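Local coordinates for formiminoglutamase (Trypanosoma cruzi, PDB 4MYK), which catalyses the manganese-dependent hydrolysis of N-formimino-L-glutamate to L-glutamate and formamide, using an arginase-like fold, at residues I34-G42 / L94-V105; R49-F59 / M279-E287. The protein carries 1 engineered substitution. All coordinates share one frame; numbering follows the deposited sequence.

Contact 1 of 2, residues I34-G42 / L94-V105; sequences IIGFPYDEG and LEEAHEKLESKV
The ring of F37 is held between L101 of the helix and Y39 of its own segment. L101 CD2 makes a CH-pi contact, 3.7 Å from the centroid of the F37 ring and only 9° off its normal, while Y39 CD2 lies 3.4 Å above the opposite face of the F37 ring, also over its centre. With CG anti to the backbone N (chi1 -160°), F37 reaches along the helix surface, and its edge meets the face of H98 in a T-shaped pair, centroids of F37 and H98 5.7 Å apart and planes at 89°. F37 CE1 approaches A97 O obliquely at 3.4 Å; that carbonyl already accepts the helical bond from L101 N. The Y39 ring in turn lies against A97 CB, 3.7 Å from Y39 CZ, and slides past L94, whose CD1 is 3.6 Å from Y39 CD1. Both methyls of L94 press on the bent side chain of E41.

Residues 34-37 run almost antiparallel to helix 94-105, part of the helix that carries the beta-alpha-beta crossover from strand 83-88 to strand 114-119 in the arginase/deacetylase alpha/beta fold. Strand 32-37 lies between those two in the parallel sheet, so the crossover passes over it. Nearer the start of the strand the contact is purely aliphatic: I35 CD1 packs against K104 CG at 3.8 Å and also touches V105 CG2.

An inverse gamma turn centred on P38, closed by Y39 N to F37 O, brings the Y39 ring back over F37. Y39 OH hydrogen-bonds I89 O, and K104 NZ forms a salt bridge with E27. L101 and V105 also touch N128 of helix 125-135 and V117 of strand 114-119.

Contact 2 of 2, residues R49-F59 / M279-E287; sequences RAGAKKGPAAF and MSELNPLVE
N283, P284 and L285 dock in a close contact of the loop after strand 274-280 with the turn that leads into helix 55-63, the A52 side chain about 11 Å from a manganese ion. N283 CG stands anti to the backbone N (chi1 -171°), which carries the amide across to A50; ND2 donates to A50 O over 3.2 Å, fairly straight at 155°, from above the A50 carbonyl plane, whereas A50 O lies close to the amide plane of N283. The same ND2 hydrogen-bonds S249 OG, and OD1 adds two weak bonds within its own turn, from L285 N and V286 N.

G51, at positive phi and without a side chain, is approached tightly by L285 CD1, 3.5 Å from G51 CA. L282 O takes a CA-H...O contact from A52 CA at 3.1 Å. P284 CG fits against A58 CB at 3.5 Å, a turn further along helix 55-63 than G55, on which L282 and P284 CD already rest.

In the arginase fold such loops after the parallel strands surround the metal centre. Here E281 OE2 accepts from the backbone N of N122, a manganese ligand, and from C43 N.

Toward the exposed side, V286 CG2 sits 3.7 Å above the R49 guanidinium plane, offset toward its rim. At the sheet end, M279 SD lies obliquely to F59, 5.5 Å from the F59 ring centroid, a Met-aromatic contact beside I118 of strand 114-119.

Overall arrangement
From the N terminus, strand 32-37 runs into loop 38-42, then 49-54 leads to helix 55-63. After strand 83-88 the chain returns as helix 94-110, where contact 1 closes a loop of about 50 residues. Contact 2 closes a longer one, about 220 residues, when strand 274-280 and its following loop come back to 49-59. The segments alternate along the chain, so the two connections cross. Helix 94-110 and helix 55-63 lie on opposite faces of the same parallel sheet. D40 joins the contacts: its OD2 probably hydrogen-bonds G51 N and K53 N. The C43-C250 disulfide ties the turn just after 34-42 to the loop after strand 231-236.

Contact 1 of 2, residues I34-G42 / L94-V105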
# COMPACT_ATOMS: atom_id res chain seq x y z
N ILE A 34 30.39 3.67 -0.86
CA ILE A 34 29.28 3.88 -1.80
C ILE A 34 29.78 4.26 -3.20
O ILE A 34 30.54 5.21 -3.37
CB ILE A 34 28.32 4.99 -1.31
CG1 ILE A 34 27.73 4.64 0.06
CG2 ILE A 34 27.21 5.22 -2.31
CD1 ILE A 34 27.10 5.82 0.75
N ILE A 35 29.32 3.52 -4.20
CA ILE A 35 29.72 3.73 -5.58
C ILE A 35 28.46 3.90 -6.42
O ILE A 35 27.55 3.09 -6.34
CB ILE A 35 30.54 2.51 -6.13
CG1 ILE A 35 31.83 2.33 -5.32
CG2 ILE A 35 30.84 2.68 -7.61
CD1 ILE A 35 32.37 0.89 -5.31
N GLY A 36 28.40 4.97 -7.20
CA GLY A 36 27.24 5.21 -8.03
C GLY A 36 27.41 4.66 -9.43
O GLY A 36 28.49 4.74 -10.01
N PHE A 37 26.33 4.08 -9.96
CA PHE A 37 26.32 3.62 -11.34
C PHE A 37 25.10 4.18 -12.10
O PHE A 37 24.08 3.48 -12.27
CB PHE A 37 26.40 2.09 -11.43
CG PHE A 37 26.86 1.59 -12.77
CD1 PHE A 37 28.13 1.90 -13.25
CD2 PHE A 37 26.03 0.80 -13.55
CE1 PHE A 37 28.55 1.44 -14.48
CE2 PHE A 37 26.45 0.34 -14.78
CZ PHE A 37 27.71 0.66 -15.24
N PRO A 38 25.21 5.43 -12.58
CA PRO A 38 24.11 6.16 -13.22
C PRO A 38 23.87 5.73 -14.67
O PRO A 38 24.06 6.53 -15.59
CB PRO A 38 24.60 7.62 -13.19
CG PRO A 38 26.04 7.59 -12.70
CD PRO A 38 26.48 6.16 -12.70
N TYR A 39 23.45 4.48 -14.88
CA TYR A 39 23.14 3.98 -16.22
C TYR A 39 21.82 3.22 -16.23
O TYR A 39 21.49 2.51 -15.29
CB TYR A 39 24.28 3.11 -16.75
CG TYR A 39 25.58 3.87 -16.85
CD1 TYR A 39 25.91 4.57 -18.01
CD2 TYR A 39 26.46 3.92 -15.78
CE1 TYR A 39 27.10 5.29 -18.08
CE2 TYR A 39 27.65 4.63 -15.84
CZ TYR A 39 27.96 5.31 -17.00
OH TYR A 39 29.14 6.02 -17.06
N ASP A 40 21.07 3.39 -17.31
CA ASP A 40 19.71 2.88 -17.42
C ASP A 40 19.61 1.38 -17.50
O ASP A 40 18.68 0.79 -16.95
CB ASP A 40 19.05 3.45 -18.69
CG ASP A 40 18.27 4.72 -18.44
OD1 ASP A 40 17.56 5.16 -19.36
OD2 ASP A 40 18.36 5.29 -17.32
N GLU A 41 20.54 0.76 -18.21
CA GLU A 41 20.35 -0.60 -18.72
C GLU A 41 19.97 -1.69 -17.70
O GLU A 41 20.65 -1.91 -16.70
CB GLU A 41 21.56 -1.03 -19.55
CG GLU A 41 21.70 -0.27 -20.87
CD GLU A 41 22.28 1.14 -20.71
OE1 GLU A 41 22.72 1.49 -19.59
OE2 GLU A 41 22.30 1.90 -21.71
N GLY A 42 18.86 -2.36 -18.00
CA GLY A 42 18.31 -3.40 -17.16
C GLY A 42 16.88 -3.65 -17.58
O GLY A 42 16.62 -4.00 -18.73
N LEU A 94 29.70 2.34 -22.68
CA LEU A 94 28.98 1.58 -21.65
C LEU A 94 29.78 0.39 -21.11
O LEU A 94 29.83 0.15 -19.91
CB LEU A 94 27.65 1.10 -22.22
CG LEU A 94 26.69 0.61 -21.16
CD1 LEU A 94 26.24 1.78 -20.28
CD2 LEU A 94 25.53 -0.06 -21.85
N GLU A 95 30.39 -0.36 -22.02
CA GLU A 95 31.20 -1.51 -21.66
C GLU A 95 32.41 -1.06 -20.85
O GLU A 95 32.87 -1.77 -19.97
CB GLU A 95 31.65 -2.25 -22.92
CG GLU A 95 30.51 -2.63 -23.85
CD GLU A 95 29.93 -1.43 -24.60
OE1 GLU A 95 30.72 -0.62 -25.13
OE2 GLU A 95 28.68 -1.30 -24.65
N GLU A 96 32.92 0.13 -21.15
CA GLU A 96 34.01 0.67 -20.35
C GLU A 96 33.52 1.01 -18.94
O GLU A 96 34.23 0.79 -17.96
CB GLU A 96 34.62 1.89 -21.03
CG GLU A 96 35.77 2.52 -20.28
CD GLU A 96 36.29 3.75 -20.99
OE1 GLU A 96 35.60 4.24 -21.91
OE2 GLU A 96 37.40 4.22 -20.64
N ALA A 97 32.31 1.56 -18.84
CA ALA A 97 31.71 1.85 -17.54
C ALA A 97 31.56 0.57 -16.74
O ALA A 97 31.69 0.56 -15.52
CB ALA A 97 30.37 2.53 -17.72
N HIS A 98 31.27 -0.52 -17.43
CA HIS A 98 31.20 -1.83 -16.79
C HIS A 98 32.54 -2.27 -16.26
O HIS A 98 32.65 -2.86 -15.19
CB HIS A 98 30.70 -2.86 -17.79
CG HIS A 98 29.22 -2.84 -17.97
ND1 HIS A 98 28.41 -3.87 -17.55
CD2 HIS A 98 28.39 -1.89 -18.47
CE1 HIS A 98 27.15 -3.57 -17.81
NE2 HIS A 98 27.11 -2.37 -18.37
N GLU A 99 33.58 -1.99 -17.04
CA GLU A 99 34.93 -2.38 -16.66
C GLU A 99 35.40 -1.59 -15.46
O GLU A 99 35.97 -2.14 -14.53
CB GLU A 99 35.89 -2.15 -17.82
CG GLU A 99 35.59 -2.99 -19.05
CD GLU A 99 36.65 -2.80 -20.10
OE1 GLU A 99 37.83 -2.75 -19.73
OE2 GLU A 99 36.30 -2.69 -21.30
N LYS A 100 35.16 -0.28 -15.48
CA LYS A 100 35.59 0.58 -14.39
C LYS A 100 34.81 0.30 -13.11
O LYS A 100 35.34 0.46 -12.01
CB LYS A 100 35.43 2.04 -14.77
CG LYS A 100 36.12 2.44 -16.05
CD LYS A 100 35.95 3.92 -16.24
CE LYS A 100 36.22 4.63 -14.93
NZ LYS A 100 36.53 6.08 -15.13
N LEU A 101 33.55 -0.08 -13.26
CA LEU A 101 32.71 -0.50 -12.14
C LEU A 101 33.27 -1.76 -11.48
O LEU A 101 33.56 -1.77 -10.29
CB LEU A 101 31.25 -0.72 -12.57
CG LEU A 101 30.34 -1.37 -11.52
CD1 LEU A 101 30.37 -0.56 -10.22
CD2 LEU A 101 28.91 -1.54 -12.02
N GLU A 102 33.44 -2.83 -12.25
CA GLU A 102 34.03 -4.05 -11.71
C GLU A 102 35.39 -3.80 -11.04
O GLU A 102 35.68 -4.28 -9.95
CB GLU A 102 34.18 -5.11 -12.81
CG GLU A 102 34.81 -6.41 -12.35
CD GLU A 102 35.16 -7.35 -13.50
OE1 GLU A 102 34.50 -7.26 -14.57
OE2 GLU A 102 36.09 -8.18 -13.35
N SER A 103 36.24 -3.04 -11.72
CA SER A 103 37.59 -2.84 -11.25
C SER A 103 37.57 -2.13 -9.90
O SER A 103 38.36 -2.43 -9.01
CB SER A 103 38.38 -2.03 -12.28
OG SER A 103 39.74 -1.93 -11.91
N LYS A 104 36.63 -1.20 -9.75
CA LYS A 104 36.49 -0.40 -8.54
C LYS A 104 35.96 -1.20 -7.37
O LYS A 104 36.48 -1.12 -6.27
CB LYS A 104 35.56 0.79 -8.81
CG LYS A 104 35.30 1.66 -7.59
CD LYS A 104 36.58 2.16 -7.00
CE LYS A 104 36.32 3.31 -6.06
NZ LYS A 104 37.57 4.06 -5.77
N VAL A 105 34.90 -1.96 -7.59
CA VAL A 105 34.35 -2.82 -6.56
C VAL A 105 35.41 -3.81 -6.07
O VAL A 105 35.53 -4.06 -4.87
CB VAL A 105 33.10 -3.58 -7.06
CG1 VAL A 105 32.63 -4.60 -6.02
CG2 VAL A 105 31.99 -2.60 -7.40

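Contact 2 of 2, residues R49-F59 / M279-E287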
# COMPACT_ATOMS: atom_id res chain seq x y z
N ARG A 49 10.66 1.64 -18.00
CA ARG A 49 10.87 2.99 -18.50
C ARG A 49 12.29 3.43 -18.20
O ARG A 49 12.91 2.93 -17.26
CB ARG A 49 9.89 3.96 -17.84
CG ARG A 49 8.42 3.64 -18.08
CD ARG A 49 7.56 4.75 -17.53
NE ARG A 49 8.29 6.02 -17.61
CZ ARG A 49 8.00 7.11 -16.90
NH1 ARG A 49 6.97 7.10 -16.05
NH2 ARG A 49 8.73 8.20 -17.05
N ALA A 50 12.79 4.37 -19.01
CA ALA A 50 14.07 5.04 -18.77
C ALA A 50 14.06 5.85 -17.48
O ALA A 50 13.01 6.29 -17.03
CB ALA A 50 14.42 5.95 -19.95
N GLY A 51 15.23 6.07 -16.90
CA GLY A 51 15.34 6.91 -15.71
C GLY A 51 16.17 6.40 -14.55
O GLY A 51 16.48 7.16 -13.63
N ALA A 52 16.52 5.11 -14.58
CA ALA A 52 17.29 4.51 -13.48
C ALA A 52 18.67 5.14 -13.32
O ALA A 52 19.28 5.08 -12.25
CB ALA A 52 17.42 3.00 -13.68
N LYS A 53 19.16 5.76 -14.38
CA LYS A 53 20.44 6.45 -14.29
C LYS A 53 20.38 7.64 -13.33
O LYS A 53 21.41 8.16 -12.91
CB LYS A 53 20.89 6.91 -15.68
CG LYS A 53 20.15 8.15 -16.14
CD LYS A 53 20.22 8.31 -17.64
CE LYS A 53 19.29 9.44 -18.06
NZ LYS A 53 17.98 9.37 -17.33
N LYS A 54 19.17 8.07 -12.99
CA LYS A 54 18.97 9.18 -12.04
C LYS A 54 18.86 8.70 -10.58
O LYS A 54 18.88 9.51 -9.65
CB LYS A 54 17.75 10.01 -12.44
CG LYS A 54 17.89 10.65 -13.82
CD LYS A 54 17.93 12.17 -13.73
CE LYS A 54 18.28 12.82 -15.08
NZ LYS A 54 17.28 12.59 -16.17
N GLY A 55 18.77 7.39 -10.39
CA GLY A 55 18.72 6.79 -9.07
C GLY A 55 19.84 7.20 -8.12
O GLY A 55 19.58 7.57 -6.97
N PRO A 56 21.10 7.14 -8.58
CA PRO A 56 22.20 7.55 -7.70
C PRO A 56 22.10 8.98 -7.16
O PRO A 56 22.47 9.22 -6.02
CB PRO A 56 23.44 7.37 -8.59
CG PRO A 56 23.04 6.29 -9.55
CD PRO A 56 21.59 6.54 -9.84
N ALA A 57 21.60 9.92 -7.97
CA ALA A 57 21.44 11.31 -7.54
C ALA A 57 20.33 11.42 -6.49
O ALA A 57 20.49 12.09 -5.46
CB ALA A 57 21.13 12.20 -8.73
N ALA A 58 19.22 10.76 -6.75
CA ALA A 58 18.07 10.77 -5.85
C ALA A 58 18.39 10.07 -4.53
O ALA A 58 18.02 10.52 -3.46
CB ALA A 58 16.89 10.12 -6.54
N PHE A 59 19.07 8.93 -4.62
CA PHE A 59 19.57 8.26 -3.44
C PHE A 59 20.43 9.21 -2.61
O PHE A 59 20.26 9.31 -1.40
CB PHE A 59 20.37 7.03 -3.83
CG PHE A 59 20.85 6.22 -2.66
CD1 PHE A 59 22.03 6.55 -2.01
CD2 PHE A 59 20.14 5.13 -2.22
CE1 PHE A 59 22.47 5.81 -0.95
CE2 PHE A 59 20.57 4.40 -1.16
CZ PHE A 59 21.74 4.73 -0.52
N MET A 279 22.09 -2.30 -5.36
CA MET A 279 20.68 -1.95 -5.29
C MET A 279 20.32 -1.40 -6.65
O MET A 279 20.90 -0.41 -7.08
CB MET A 279 20.46 -0.87 -4.23
CG MET A 279 19.01 -0.53 -3.96
SD MET A 279 18.82 0.71 -2.63
CE MET A 279 19.55 -0.20 -1.25
N SER A 280 19.38 -2.06 -7.32
CA SER A 280 19.11 -1.79 -8.73
C SER A 280 17.71 -1.29 -8.99
O SER A 280 16.80 -1.58 -8.22
CB SER A 280 19.32 -3.06 -9.56
OG SER A 280 20.69 -3.32 -9.77
N GLU A 281 17.56 -0.53 -10.08
CA GLU A 281 16.26 -0.20 -10.68
C GLU A 281 15.52 1.02 -10.09
O GLU A 281 14.39 1.30 -10.48
CB GLU A 281 15.36 -1.45 -10.77
CG GLU A 281 15.91 -2.55 -11.69
CD GLU A 281 15.96 -2.11 -13.14
OE1 GLU A 281 15.14 -1.25 -13.51
OE2 GLU A 281 16.81 -2.62 -13.90
N LEU A 282 16.18 1.75 -9.19
CA LEU A 282 15.60 2.99 -8.67
C LEU A 282 15.47 4.00 -9.79
O LEU A 282 16.45 4.33 -10.47
CB LEU A 282 16.45 3.57 -7.52
CG LEU A 282 15.84 4.79 -6.82
CD1 LEU A 282 14.56 4.38 -6.14
CD2 LEU A 282 16.79 5.41 -5.82
N ASN A 283 14.25 4.51 -9.98
CA ASN A 283 13.91 5.32 -11.15
C ASN A 283 13.04 6.54 -10.79
O ASN A 283 11.80 6.45 -10.73
CB ASN A 283 13.22 4.42 -12.17
CG ASN A 283 13.02 5.10 -13.48
OD1 ASN A 283 12.90 6.32 -13.55
ND2 ASN A 283 12.97 4.31 -14.55
N PRO A 284 13.69 7.69 -10.54
CA PRO A 284 13.02 8.90 -10.03
C PRO A 284 12.13 9.58 -11.06
O PRO A 284 11.32 10.43 -10.69
CB PRO A 284 14.19 9.82 -9.65
CG PRO A 284 15.36 8.89 -9.48
CD PRO A 284 15.16 7.82 -10.50
N LEU A 285 12.29 9.21 -12.33
CA LEU A 285 11.38 9.69 -13.37
C LEU A 285 10.03 9.02 -13.23
O LEU A 285 9.01 9.59 -13.61
CB LEU A 285 11.91 9.42 -14.77
CG LEU A 285 13.38 9.74 -15.04
CD1 LEU A 285 13.63 9.83 -16.54
CD2 LEU A 285 13.75 11.03 -14.33
N VAL A 286 10.01 7.80 -12.70
CA VAL A 286 8.74 7.13 -12.45
C VAL A 286 8.06 7.66 -11.18
O VAL A 286 6.87 7.97 -11.20
CB VAL A 286 8.86 5.60 -12.40
CG1 VAL A 286 7.52 5.00 -12.01
CG2 VAL A 286 9.30 5.08 -13.75
N GLU A 287 8.82 7.76 -10.09
CA GLU A 287 8.37 8.44 -8.88
C GLU A 287 9.61 8.92 -8.14
O GLU A 287 10.58 8.19 -8.01
CB GLU A 287 7.51 7.51 -8.01
CG GLU A 287 6.75 8.23 -6.91
CD GLU A 287 7.59 8.48 -5.67
OE1 GLU A 287 8.46 7.64 -5.38
OE2 GLU A 287 7.36 9.49 -4.98